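PDB 3RPZ: ADP/ATP-dependent NAD(P)H-hydrate dehydratase from Bacillus subtilis, which dehydrates the hydrated, damaged form of NAD(P)H at the expense of ADP or ATP and so probably restores the normal cofactor. Local coordinates for residues 44-49 and 67-72; 99-104 and 228-233; 193-198 and 241-246. All blocks are in the same frame, centred on the assembly; numbering follows the deposited sequence.

How the contacts relate
Along the chain, contact 1 closes before contact 2 opens, whereas contacts 2 and 3 interleave, each joining an earlier strand region to a later helix. Contacts 2 and 3 sit on one mixed sheet, the first at strand 101-104 near its middle, the second at strand 194-196 toward one edge. Their centres are about 15 Å apart, and their helices, 217-231 and 235-256, follow each other in sequence and touch through M228 against A242 and L245, and H232 against N241. Contact 1 is more remote, its centre about 20 Å from that of contact 2 and about 25 Å from that of contact 3, across the chain's centre from the latter. Contact 1 borders the hydrated cofactor and contact 3 the nucleotide; contact 2 lies closer to contact 3, in the sheet-and-helix core.

Contact 1: residues 44-49 and 67-72; sequences GAALLA and ENVIPL. With NPW (beta-6-hydroxy-1,4,5,6-tetrahydronicotinamide adenine dinucleotide phosphate), chain D.
A46 and V69 meet where helix 44-54 of this alpha/beta fold, whose ribokinase-like architecture is known from the family, packs against the short helical turn that follows strand 60-65. The apolar part is slight. V69 points toward the longer helix, and its CG1, anti to the backbone N (chi1 178°), makes the touch, 4.2 Å from the methyl CB of A46. The next residue, L47, brings its CD2 branch to 4.0 Å from O of L72, a buried carbonyl with no hydrogen-bond partner. No hydrogen bond crosses the contact, and the two backbones stay well apart, the CA atoms of L47 and L72 being 7.8 Å from each other. P78 of a second subunit packs on L47, and P71 of that subunit on L72, so the seam borders a subunit interface. The polar partner of helix 44-54 here is the ligand. The first turn of the helix presents its backbone to the hydrated nicotinamide, and D219 binds the same ligand. The N-H of A45 reaches carboxamide oxygen O7C of NPW over 2.9 Å, in a bent bond of 131°, while CB of A45 rests 3.5 Å from that same O7C.

Contact 2: residues 99-104 and 228-233; sequences YRAIAI and MLCCHE
NH2 of R100 faces two backbone oxygens, that of T29, its stronger partner, and that of C230 near the end of helix 217-231. The bond from NH2 of R100 to O of C230, 3.1 Å long, is weak, its N-H...O angle being 130°, although the oxygen lies at the edge of the guanidinium and near its plane. The arginine chain is bent at chi2 (86°) and chi3 (47°), which folds the guanidinium round to the helix. On the way its aliphatic part runs past the cysteine, with CG of R100 3.7 Å from SG of C230. The neighbouring A101 rests its methyl against two successive helix residues: CB of A101 is 4.0 Å from CB of L229 and 4.1 Å from SG of C230. Within the helical segment, O of M228 accepts from the backbone N-H groups of C231 and H232, and ND1 of H232 approaches O of M228 at 2.9 Å from above the carbonyl plane, with the ring tilted from the line to the oxygen. With NE2 hydrogen-bonded to ND2 of N241 as well, the imidazole is held at both nitrogens. Apolar methyl and sulfur contacts beside one weak polar bond thus pack a helix over a central strand, as in layered alpha/beta folds of the ribokinase-like kind.

Contact 3: residues 193-198 and 241-246; sequences TVIAFP and NAVYLH. With AMP (adenosine monophosphate), chain C.
V243 and T193 reach toward each other, tip to tip, where helix 235-256 packs on the end of the sheet at which strand 194-196 runs antiparallel to its neighbours. Along the helix, N241 comes first, its side-chain amide bonded to W9 and T17. A242 follows and, like L245 further on, packs on helix 217-231. V243 carries the contact. Its CG1 branch, held anti to the backbone N (chi1 174°), meets CG2 of T193 at 3.9 Å and CD1 of I195 at 4.3 Å. One valine methyl therefore serves two residues on the same face of strand 194-196 and its approach. At H246 the helix arrives at the nucleotide: CE1 of H246 lies 3.3 Å from O3' of AMP, approached obliquely to the ring, while NE2 is held by the backbone oxygen of T217. T193 comes to the ribose from the other segment; its OG1 is hydrogen-bonded to O of G190 and lies 3.1 Å from O2' of AMP. T193 is thus divided in its chemistry: its methyl belongs to the hydrophobic seam between helix and strand, and its hydroxyl to the ribose site, an arrangement consistent with V243 steadying a residue of the nucleotide pocket.

Contact 1: residues 44-49 and 67-72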
loop_
_atom_site.group_PDB
_atom_site.type_symbol
_atom_site.label_atom_id
_atom_site.label_comp_id
_atom_site.label_asym_id
_atom_site.label_seq_id
_atom_site.Cartn_x
_atom_site.Cartn_y
_atom_site.Cartn_z
ATOM N N GLY A 44 -0.558 -14.573 2.837
ATOM C CA GLY A 44 -0.458 -13.848 1.594
ATOM C C GLY A 44 -1.105 -14.538 0.412
ATOM O O GLY A 44 -1.581 -13.840 -0.477
ATOM N N ALA A 45 -1.127 -15.856 0.410
ATOM C CA ALA A 45 -1.801 -16.578 -0.665
ATOM C C ALA A 45 -3.243 -16.145 -0.844
ATOM O O ALA A 45 -3.762 -16.190 -1.986
ATOM C CB ALA A 45 -1.731 -18.097 -0.428
ATOM N N ALA A 46 -3.912 -15.757 0.258
ATOM C CA ALA A 46 -5.268 -15.274 0.119
ATOM C C ALA A 46 -5.372 -13.955 -0.588
ATOM O O ALA A 46 -6.290 -13.718 -1.377
ATOM C CB ALA A 46 -5.989 -15.232 1.484
ATOM N N LEU A 47 -4.454 -13.038 -0.289
ATOM C CA LEU A 47 -4.392 -11.752 -0.987
ATOM C C LEU A 47 -4.054 -11.972 -2.465
ATOM O O LEU A 47 -4.642 -11.370 -3.328
ATOM C CB LEU A 47 -3.383 -10.799 -0.323
ATOM C CG LEU A 47 -3.193 -9.449 -0.967
ATOM C CD1 LEU A 47 -4.518 -8.682 -1.247
ATOM C CD2 LEU A 47 -2.267 -8.600 -0.090
ATOM N N LEU A 48 -3.092 -12.855 -2.744
ATOM C CA LEU A 48 -2.707 -13.120 -4.101
ATOM C C LEU A 48 -3.847 -13.680 -4.941
ATOM O O LEU A 48 -4.146 -13.219 -6.031
ATOM C CB LEU A 48 -1.496 -14.043 -4.131
ATOM C CG LEU A 48 -0.204 -13.460 -3.579
ATOM C CD1 LEU A 48 0.826 -14.594 -3.530
ATOM C CD2 LEU A 48 0.297 -12.302 -4.413
ATOM N N ALA A 49 -4.534 -14.697 -4.383
ATOM C CA ALA A 49 -5.636 -15.292 -5.104
ATOM C C ALA A 49 -6.818 -14.325 -5.170
ATOM O O ALA A 49 -7.537 -14.279 -6.165
ATOM C CB ALA A 49 -6.038 -16.630 -4.434
ATOM N N GLU A 67 -9.677 -15.109 10.839
ATOM C CA GLU A 67 -9.783 -13.773 11.362
ATOM C C GLU A 67 -8.516 -12.993 11.285
ATOM O O GLU A 67 -8.540 -11.774 11.073
ATOM C CB GLU A 67 -10.245 -13.673 12.853
ATOM C CG GLU A 67 -11.624 -13.894 13.052
ATOM C CD GLU A 67 -11.987 -13.454 14.433
ATOM O OE1 GLU A 67 -11.526 -14.159 15.363
ATOM O OE2 GLU A 67 -12.631 -12.388 14.583
ATOM N N ASN A 68 -7.382 -13.627 11.514
ATOM C CA ASN A 68 -6.120 -12.906 11.512
ATOM C C ASN A 68 -5.658 -12.519 10.141
ATOM O O ASN A 68 -4.796 -11.660 10.009
ATOM C CB ASN A 68 -5.020 -13.688 12.233
ATOM C CG ASN A 68 -5.377 -13.995 13.675
ATOM O OD1 ASN A 68 -5.107 -15.091 14.157
ATOM N ND2 ASN A 68 -6.033 -13.058 14.345
ATOM N N VAL A 69 -6.186 -13.156 9.078
ATOM C CA VAL A 69 -5.795 -12.918 7.698
ATOM C C VAL A 69 -6.579 -11.765 7.096
ATOM O O VAL A 69 -6.049 -10.974 6.354
ATOM C CB VAL A 69 -5.886 -14.184 6.847
ATOM C CG1 VAL A 69 -5.522 -13.933 5.419
ATOM C CG2 VAL A 69 -5.017 -15.302 7.493
ATOM N N ILE A 70 -7.858 -11.644 7.441
ATOM C CA ILE A 70 -8.730 -10.609 6.921
ATOM C C ILE A 70 -8.068 -9.231 6.897
ATOM O O ILE A 70 -8.059 -8.592 5.844
ATOM C CB ILE A 70 -10.081 -10.612 7.673
ATOM C CG1 ILE A 70 -10.857 -11.891 7.425
ATOM C CG2 ILE A 70 -10.924 -9.384 7.263
ATOM C CD1 ILE A 70 -12.135 -12.011 8.258
ATOM N N PRO A 71 -7.556 -8.727 8.037
ATOM C CA PRO A 71 -7.027 -7.367 8.034
ATOM C C PRO A 71 -5.848 -7.126 7.102
ATOM O O PRO A 71 -5.546 -5.986 6.763
ATOM C CB PRO A 71 -6.641 -7.147 9.463
ATOM C CG PRO A 71 -6.433 -8.496 10.041
ATOM C CD PRO A 71 -7.447 -9.347 9.382
ATOM N N LEU A 72 -5.159 -8.200 6.704
ATOM C CA LEU A 72 -4.006 -8.100 5.847
ATOM C C LEU A 72 -4.367 -7.977 4.394
ATOM O O LEU A 72 -3.552 -7.552 3.542
ATOM C CB LEU A 72 -3.093 -9.318 6.049
ATOM C CG LEU A 72 -2.873 -9.639 7.508
ATOM C CD1 LEU A 72 -1.920 -10.861 7.633
ATOM C CD2 LEU A 72 -2.407 -8.409 8.328
HETATM P P NPW D . 11.842 -29.817 -5.797
HETATM O O1 NPW D . 11.967 -30.095 -4.316
HETATM O O2 NPW D . 12.088 -28.417 -6.256
HETATM O O3 NPW D . 12.584 -30.827 -6.690
HETATM P PA NPW D . 5.070 -27.886 -1.915
HETATM P PB NPW D . 4.358 -25.097 -2.336
HETATM C C1A NPW D . 7.980 -29.923 -6.385
HETATM C C1B NPW D . 1.422 -22.102 -0.192
HETATM N N1C NPW D . 2.095 -20.916 -0.665
HETATM N N1D NPW D . 8.892 -29.612 -11.401
HETATM C C2A NPW D . 9.221 -29.479 -5.612
HETATM O O2A NPW D . 10.312 -30.177 -6.177
HETATM C C2B NPW D . 0.658 -22.880 -1.270
HETATM O O2B NPW D . -0.548 -22.258 -1.633
HETATM C C2C NPW D . 1.977 -19.736 -0.117
HETATM C C2D NPW D . 9.355 -30.477 -10.486
HETATM C C3A NPW D . 8.893 -29.906 -4.192
HETATM O O3A NPW D . 9.128 -31.312 -3.963
HETATM C C3B NPW D . 0.469 -24.202 -0.497
HETATM O O3B NPW D . -0.667 -24.039 0.363
HETATM C C3C NPW D . 2.573 -18.591 -0.289
HETATM N N3D NPW D . 9.090 -30.521 -9.170
HETATM C C4B NPW D . 1.761 -24.289 0.328
HETATM O O4B NPW D . 2.410 -22.984 0.306
HETATM C C4C NPW D . 3.699 -18.590 -1.316
HETATM C C4D NPW D . 8.222 -29.561 -8.826
HETATM O O4D NPW D . 6.907 -29.722 -5.460
HETATM C C4E NPW D . 7.400 -29.642 -4.144
HETATM C C5A NPW D . 7.693 -28.573 -9.700
HETATM C C5B NPW D . 2.755 -25.320 -0.213
HETATM O O5B NPW D . 2.912 -25.171 -1.626
HETATM C C5C NPW D . 4.215 -20.005 -1.499
HETATM C C5E NPW D . 7.068 -28.242 -3.624
HETATM O O5E NPW D . 5.673 -28.187 -3.353
HETATM C C6C NPW D . 3.060 -20.999 -1.805
HETATM O O6C NPW D . 2.384 -20.717 -3.027
HETATM C C6D NPW D . 8.050 -28.601 -11.089
HETATM N N6D NPW D . 7.630 -27.766 -12.025
HETATM N N7A NPW D . 6.873 -27.662 -9.063
HETATM C C7C NPW D . 2.176 -17.372 0.354
HETATM N N7C NPW D . 2.832 -16.258 0.064
HETATM O O7C NPW D . 1.256 -17.380 1.212
HETATM C C8A NPW D . 6.901 -28.088 -7.742
HETATM N N9A NPW D . 7.722 -29.246 -7.652
HETATM O OA1 NPW D . 5.875 -28.476 -0.834
HETATM O OA2 NPW D . 3.708 -28.310 -2.151
HETATM O OA3 NPW D . 5.216 -26.296 -1.723
HETATM O OB1 NPW D . 4.081 -25.238 -3.765
HETATM O OB2 NPW D . 5.107 -23.887 -1.871
#

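Contact 2: residues 99-104 and 228-233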
loop_
_atom_site.group_PDB
_atom_site.type_symbol
_atom_site.label_atom_id
_atom_site.label_comp_id
_atom_site.label_asym_id
_atom_site.label_seq_id
_atom_site.Cartn_x
_atom_site.Cartn_y
_atom_site.Cartn_z
ATOM N N TYR A 99 -23.048 -19.435 -4.783
ATOM C CA TYR A 99 -21.893 -18.828 -5.425
ATOM C C TYR A 99 -21.830 -19.235 -6.900
ATOM O O TYR A 99 -22.256 -20.352 -7.290
ATOM C CB TYR A 99 -20.594 -19.245 -4.708
ATOM C CG TYR A 99 -20.548 -18.709 -3.317
ATOM C CD1 TYR A 99 -20.314 -17.364 -3.078
ATOM C CD2 TYR A 99 -20.795 -19.521 -2.220
ATOM C CE1 TYR A 99 -20.282 -16.838 -1.829
ATOM C CE2 TYR A 99 -20.774 -18.997 -0.968
ATOM C CZ TYR A 99 -20.550 -17.648 -0.773
ATOM O OH TYR A 99 -20.509 -17.097 0.508
ATOM N N ARG A 100 -21.310 -18.344 -7.721
ATOM C CA ARG A 100 -21.071 -18.604 -9.136
ATOM C C ARG A 100 -19.946 -19.628 -9.383
ATOM O O ARG A 100 -19.979 -20.371 -10.326
ATOM C CB ARG A 100 -20.870 -17.289 -9.887
ATOM C CG ARG A 100 -20.536 -17.422 -11.350
ATOM C CD ARG A 100 -21.702 -17.541 -12.270
ATOM N NE ARG A 100 -22.800 -16.612 -12.084
ATOM C CZ ARG A 100 -22.993 -15.496 -12.771
ATOM N NH1 ARG A 100 -24.064 -14.785 -12.532
ATOM N NH2 ARG A 100 -22.127 -15.064 -13.661
ATOM N N ALA A 101 -18.949 -19.601 -8.514
ATOM C CA ALA A 101 -17.768 -20.460 -8.592
ATOM C C ALA A 101 -17.089 -20.399 -7.232
ATOM O O ALA A 101 -17.216 -19.370 -6.524
ATOM C CB ALA A 101 -16.801 -20.011 -9.699
ATOM N N ILE A 102 -16.339 -21.416 -6.864
ATOM C CA ILE A 102 -15.655 -21.511 -5.566
ATOM C C ILE A 102 -14.233 -22.003 -5.811
ATOM O O ILE A 102 -14.053 -22.957 -6.590
ATOM C CB ILE A 102 -16.378 -22.484 -4.617
ATOM C CG1 ILE A 102 -17.825 -22.039 -4.424
ATOM C CG2 ILE A 102 -15.610 -22.637 -3.286
ATOM C CD1 ILE A 102 -18.688 -23.030 -3.623
ATOM N N ALA A 103 -13.248 -21.431 -5.136
ATOM C CA ALA A 103 -11.904 -21.975 -5.087
ATOM C C ALA A 103 -11.512 -22.224 -3.660
ATOM O O ALA A 103 -11.810 -21.424 -2.782
ATOM C CB ALA A 103 -10.898 -21.022 -5.735
ATOM N N ILE A 104 -10.783 -23.319 -3.440
ATOM C CA ILE A 104 -10.289 -23.676 -2.111
ATOM C C ILE A 104 -8.842 -24.152 -2.204
ATOM O O ILE A 104 -8.482 -24.853 -3.140
ATOM C CB ILE A 104 -11.177 -24.751 -1.410
ATOM C CG1 ILE A 104 -10.671 -25.084 -0.006
ATOM C CG2 ILE A 104 -11.338 -25.936 -2.194
ATOM C CD1 ILE A 104 -11.693 -25.708 1.024
ATOM N N MET A 228 -12.361 -15.842 -13.887
ATOM C CA MET A 228 -12.741 -16.103 -15.274
ATOM C C MET A 228 -13.922 -17.046 -15.396
ATOM O O MET A 228 -14.762 -16.912 -16.288
ATOM C CB MET A 228 -11.531 -16.476 -16.122
ATOM C CG MET A 228 -10.690 -15.082 -16.552
ATOM S SD MET A 228 -9.364 -15.656 -17.561
ATOM C CE MET A 228 -8.279 -14.303 -17.128
ATOM N N LEU A 229 -14.066 -17.953 -14.449
ATOM C CA LEU A 229 -15.250 -18.853 -14.423
ATOM C C LEU A 229 -16.545 -18.077 -14.269
ATOM O O LEU A 229 -17.634 -18.574 -14.622
ATOM C CB LEU A 229 -15.140 -19.869 -13.287
ATOM C CG LEU A 229 -14.149 -21.005 -13.520
ATOM C CD1 LEU A 229 -13.844 -21.685 -12.177
ATOM C CD2 LEU A 229 -14.709 -22.006 -14.553
ATOM N N CYS A 230 -16.451 -16.898 -13.653
ATOM C CA CYS A 230 -17.635 -16.075 -13.432
ATOM C C CYS A 230 -18.064 -15.276 -14.636
ATOM O O CYS A 230 -19.245 -14.901 -14.756
ATOM C CB CYS A 230 -17.404 -15.132 -12.232
ATOM S SG CYS A 230 -17.226 -16.006 -10.672
ATOM N N CYS A 231 -17.169 -14.977 -15.563
ATOM C CA CYS A 231 -17.504 -14.127 -16.723
ATOM C C CYS A 231 -17.524 -14.857 -18.049
ATOM O O CYS A 231 -18.068 -14.325 -19.016
ATOM C CB CYS A 231 -16.601 -12.911 -16.807
ATOM S SG CYS A 231 -14.824 -13.218 -16.955
ATOM N N HIS A 232 -16.994 -16.086 -18.099
ATOM C CA HIS A 232 -17.076 -16.887 -19.313
ATOM C C HIS A 232 -18.299 -17.794 -19.276
ATOM O O HIS A 232 -18.476 -18.490 -18.295
ATOM C CB HIS A 232 -15.846 -17.801 -19.496
ATOM C CG HIS A 232 -14.566 -17.101 -19.846
ATOM N ND1 HIS A 232 -13.900 -16.253 -18.986
ATOM C CD2 HIS A 232 -13.826 -17.117 -20.988
ATOM C CE1 HIS A 232 -12.789 -15.823 -19.570
ATOM N NE2 HIS A 232 -12.731 -16.317 -20.793
ATOM N N GLU A 233 -19.031 -17.898 -20.355
ATOM C CA GLU A 233 -20.117 -18.858 -20.424
ATOM C C GLU A 233 -19.629 -20.316 -20.378
ATOM O O GLU A 233 -20.267 -21.176 -19.724
ATOM C CB GLU A 233 -20.917 -18.646 -21.708
ATOM C CG GLU A 233 -22.194 -19.439 -21.820
ATOM C CD GLU A 233 -22.983 -19.102 -23.103
ATOM O OE1 GLU A 233 -22.362 -18.674 -24.120
ATOM O OE2 GLU A 233 -24.223 -19.309 -23.106
#

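Contact 3: residues 193-198 and 241-246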
loop_
_atom_site.group_PDB
_atom_site.type_symbol
_atom_site.label_atom_id
_atom_site.label_comp_id
_atom_site.label_asym_id
_atom_site.label_seq_id
_atom_site.Cartn_x
_atom_site.Cartn_y
_atom_site.Cartn_z
ATOM N N THR A 193 2.279 -25.659 -19.476
ATOM C CA THR A 193 1.209 -26.174 -18.646
ATOM C C THR A 193 0.253 -27.002 -19.504
ATOM O O THR A 193 -0.134 -26.580 -20.609
ATOM C CB THR A 193 0.476 -25.020 -17.930
ATOM O OG1 THR A 193 1.330 -24.513 -16.880
ATOM C CG2 THR A 193 -0.869 -25.482 -17.281
ATOM N N VAL A 194 -0.165 -28.133 -18.976
ATOM C CA VAL A 194 -1.155 -28.997 -19.640
ATOM C C VAL A 194 -2.526 -28.738 -19.060
ATOM O O VAL A 194 -2.668 -28.674 -17.813
ATOM C CB VAL A 194 -0.856 -30.506 -19.463
ATOM C CG1 VAL A 194 -1.846 -31.360 -20.283
ATOM C CG2 VAL A 194 0.555 -30.828 -19.868
ATOM N N ILE A 195 -3.527 -28.472 -19.895
ATOM C CA ILE A 195 -4.906 -28.352 -19.447
ATOM C C ILE A 195 -5.663 -29.541 -20.000
ATOM O O ILE A 195 -5.956 -29.603 -21.200
ATOM C CB ILE A 195 -5.561 -27.032 -19.895
ATOM C CG1 ILE A 195 -4.719 -25.807 -19.514
ATOM C CG2 ILE A 195 -6.998 -26.921 -19.270
ATOM C CD1 ILE A 195 -3.669 -25.367 -20.542
ATOM N N ALA A 196 -5.933 -30.525 -19.143
ATOM C CA ALA A 196 -6.578 -31.770 -19.510
ATOM C C ALA A 196 -7.995 -31.828 -18.970
ATOM O O ALA A 196 -8.207 -31.653 -17.781
ATOM C CB ALA A 196 -5.775 -32.951 -19.027
ATOM N N PHE A 197 -8.964 -32.053 -19.859
ATOM C CA PHE A 197 -10.378 -32.106 -19.521
ATOM C C PHE A 197 -10.821 -33.572 -19.430
ATOM O O PHE A 197 -10.285 -34.420 -20.135
ATOM C CB PHE A 197 -11.198 -31.325 -20.561
ATOM C CG PHE A 197 -10.935 -29.858 -20.532
ATOM C CD1 PHE A 197 -11.515 -29.065 -19.582
ATOM C CD2 PHE A 197 -10.029 -29.296 -21.386
ATOM C CE1 PHE A 197 -11.215 -27.722 -19.510
ATOM C CE2 PHE A 197 -9.733 -27.956 -21.311
ATOM C CZ PHE A 197 -10.325 -27.162 -20.398
ATOM N N PRO A 198 -11.813 -33.827 -18.569
ATOM C CA PRO A 198 -12.182 -35.221 -18.330
ATOM C C PRO A 198 -12.926 -35.828 -19.496
ATOM O O PRO A 198 -13.123 -37.061 -19.535
ATOM C CB PRO A 198 -13.020 -35.139 -17.082
ATOM C CG PRO A 198 -13.518 -33.705 -17.001
ATOM C CD PRO A 198 -12.450 -32.876 -17.633
ATOM N N ASN A 241 -8.153 -19.576 -20.810
ATOM C CA ASN A 241 -7.800 -18.158 -20.873
ATOM C C ASN A 241 -7.090 -17.668 -19.636
ATOM O O ASN A 241 -6.222 -16.811 -19.750
ATOM C CB ASN A 241 -9.006 -17.278 -21.189
ATOM C CG ASN A 241 -9.495 -17.477 -22.653
ATOM O OD1 ASN A 241 -8.701 -17.913 -23.515
ATOM N ND2 ASN A 241 -10.759 -17.155 -22.950
ATOM N N ALA A 242 -7.412 -18.206 -18.461
ATOM C CA ALA A 242 -6.732 -17.813 -17.262
ATOM C C ALA A 242 -5.295 -18.234 -17.322
ATOM O O ALA A 242 -4.377 -17.452 -17.019
ATOM C CB ALA A 242 -7.434 -18.392 -16.017
ATOM N N VAL A 243 -5.054 -19.505 -17.677
ATOM C CA VAL A 243 -3.683 -20.037 -17.736
ATOM C C VAL A 243 -2.872 -19.234 -18.792
ATOM O O VAL A 243 -1.729 -18.794 -18.547
ATOM C CB VAL A 243 -3.689 -21.505 -18.073
ATOM C CG1 VAL A 243 -2.283 -22.025 -18.283
ATOM C CG2 VAL A 243 -4.363 -22.282 -16.939
ATOM N N TYR A 244 -3.498 -18.948 -19.919
ATOM C CA TYR A 244 -2.831 -18.208 -20.995
ATOM C C TYR A 244 -2.484 -16.788 -20.587
ATOM O O TYR A 244 -1.350 -16.346 -20.733
ATOM C CB TYR A 244 -3.708 -18.190 -22.271
ATOM C CG TYR A 244 -3.069 -17.560 -23.468
ATOM C CD1 TYR A 244 -2.904 -16.192 -23.546
ATOM C CD2 TYR A 244 -2.629 -18.337 -24.504
ATOM C CE1 TYR A 244 -2.276 -15.614 -24.658
ATOM C CE2 TYR A 244 -2.034 -17.766 -25.613
ATOM C CZ TYR A 244 -1.858 -16.406 -25.649
ATOM O OH TYR A 244 -1.214 -15.839 -26.807
ATOM N N LEU A 245 -3.455 -16.071 -20.062
ATOM C CA LEU A 245 -3.207 -14.675 -19.695
ATOM C C LEU A 245 -2.236 -14.554 -18.539
ATOM O O LEU A 245 -1.451 -13.624 -18.500
ATOM C CB LEU A 245 -4.524 -13.935 -19.454
ATOM C CG LEU A 245 -5.329 -13.682 -20.728
ATOM C CD1 LEU A 245 -6.737 -13.153 -20.412
ATOM C CD2 LEU A 245 -4.633 -12.762 -21.739
ATOM N N HIS A 246 -2.293 -15.484 -17.585
ATOM C CA HIS A 246 -1.314 -15.537 -16.473
ATOM C C HIS A 246 0.100 -15.580 -17.028
ATOM O O HIS A 246 0.939 -14.758 -16.645
ATOM C CB HIS A 246 -1.671 -16.727 -15.615
ATOM C CG HIS A 246 -0.757 -17.037 -14.480
ATOM N ND1 HIS A 246 0.230 -18.007 -14.578
ATOM C CD2 HIS A 246 -0.711 -16.557 -13.209
ATOM C CE1 HIS A 246 0.809 -18.123 -13.376
ATOM N NE2 HIS A 246 0.248 -17.269 -12.529
HETATM P P AMP C . 2.855 -22.857 -8.052
HETATM O O1P AMP C . 3.041 -21.453 -7.375
HETATM O O2P AMP C . 4.086 -23.631 -7.787
HETATM O O3P AMP C . 1.543 -23.422 -7.547
HETATM O "O5'" AMP C . 2.525 -22.468 -9.491
HETATM C "C5'" AMP C . 3.582 -21.901 -10.356
HETATM C "C4'" AMP C . 2.953 -21.225 -11.525
HETATM O "O4'" AMP C . 3.984 -20.545 -12.314
HETATM C "C3'" AMP C . 2.218 -22.133 -12.486
HETATM O "O3'" AMP C . 1.240 -21.387 -13.183
HETATM C "C2'" AMP C . 3.403 -22.510 -13.391
HETATM O "O2'" AMP C . 3.000 -23.119 -14.633
HETATM C "C1'" AMP C . 4.058 -21.164 -13.599
HETATM N N9 AMP C . 5.496 -21.278 -13.872
HETATM C C8 AMP C . 6.471 -21.480 -12.976
HETATM N N7 AMP C . 7.703 -21.556 -13.576
HETATM C C5 AMP C . 7.441 -21.365 -14.884
HETATM C C6 AMP C . 8.289 -21.358 -16.101
HETATM N N6 AMP C . 9.616 -21.550 -15.974
HETATM N N1 AMP C . 7.646 -21.166 -17.251
HETATM C C2 AMP C . 6.324 -20.978 -17.362
HETATM N N3 AMP C . 5.468 -20.997 -16.293
HETATM C C4 AMP C . 6.048 -21.213 -15.149
#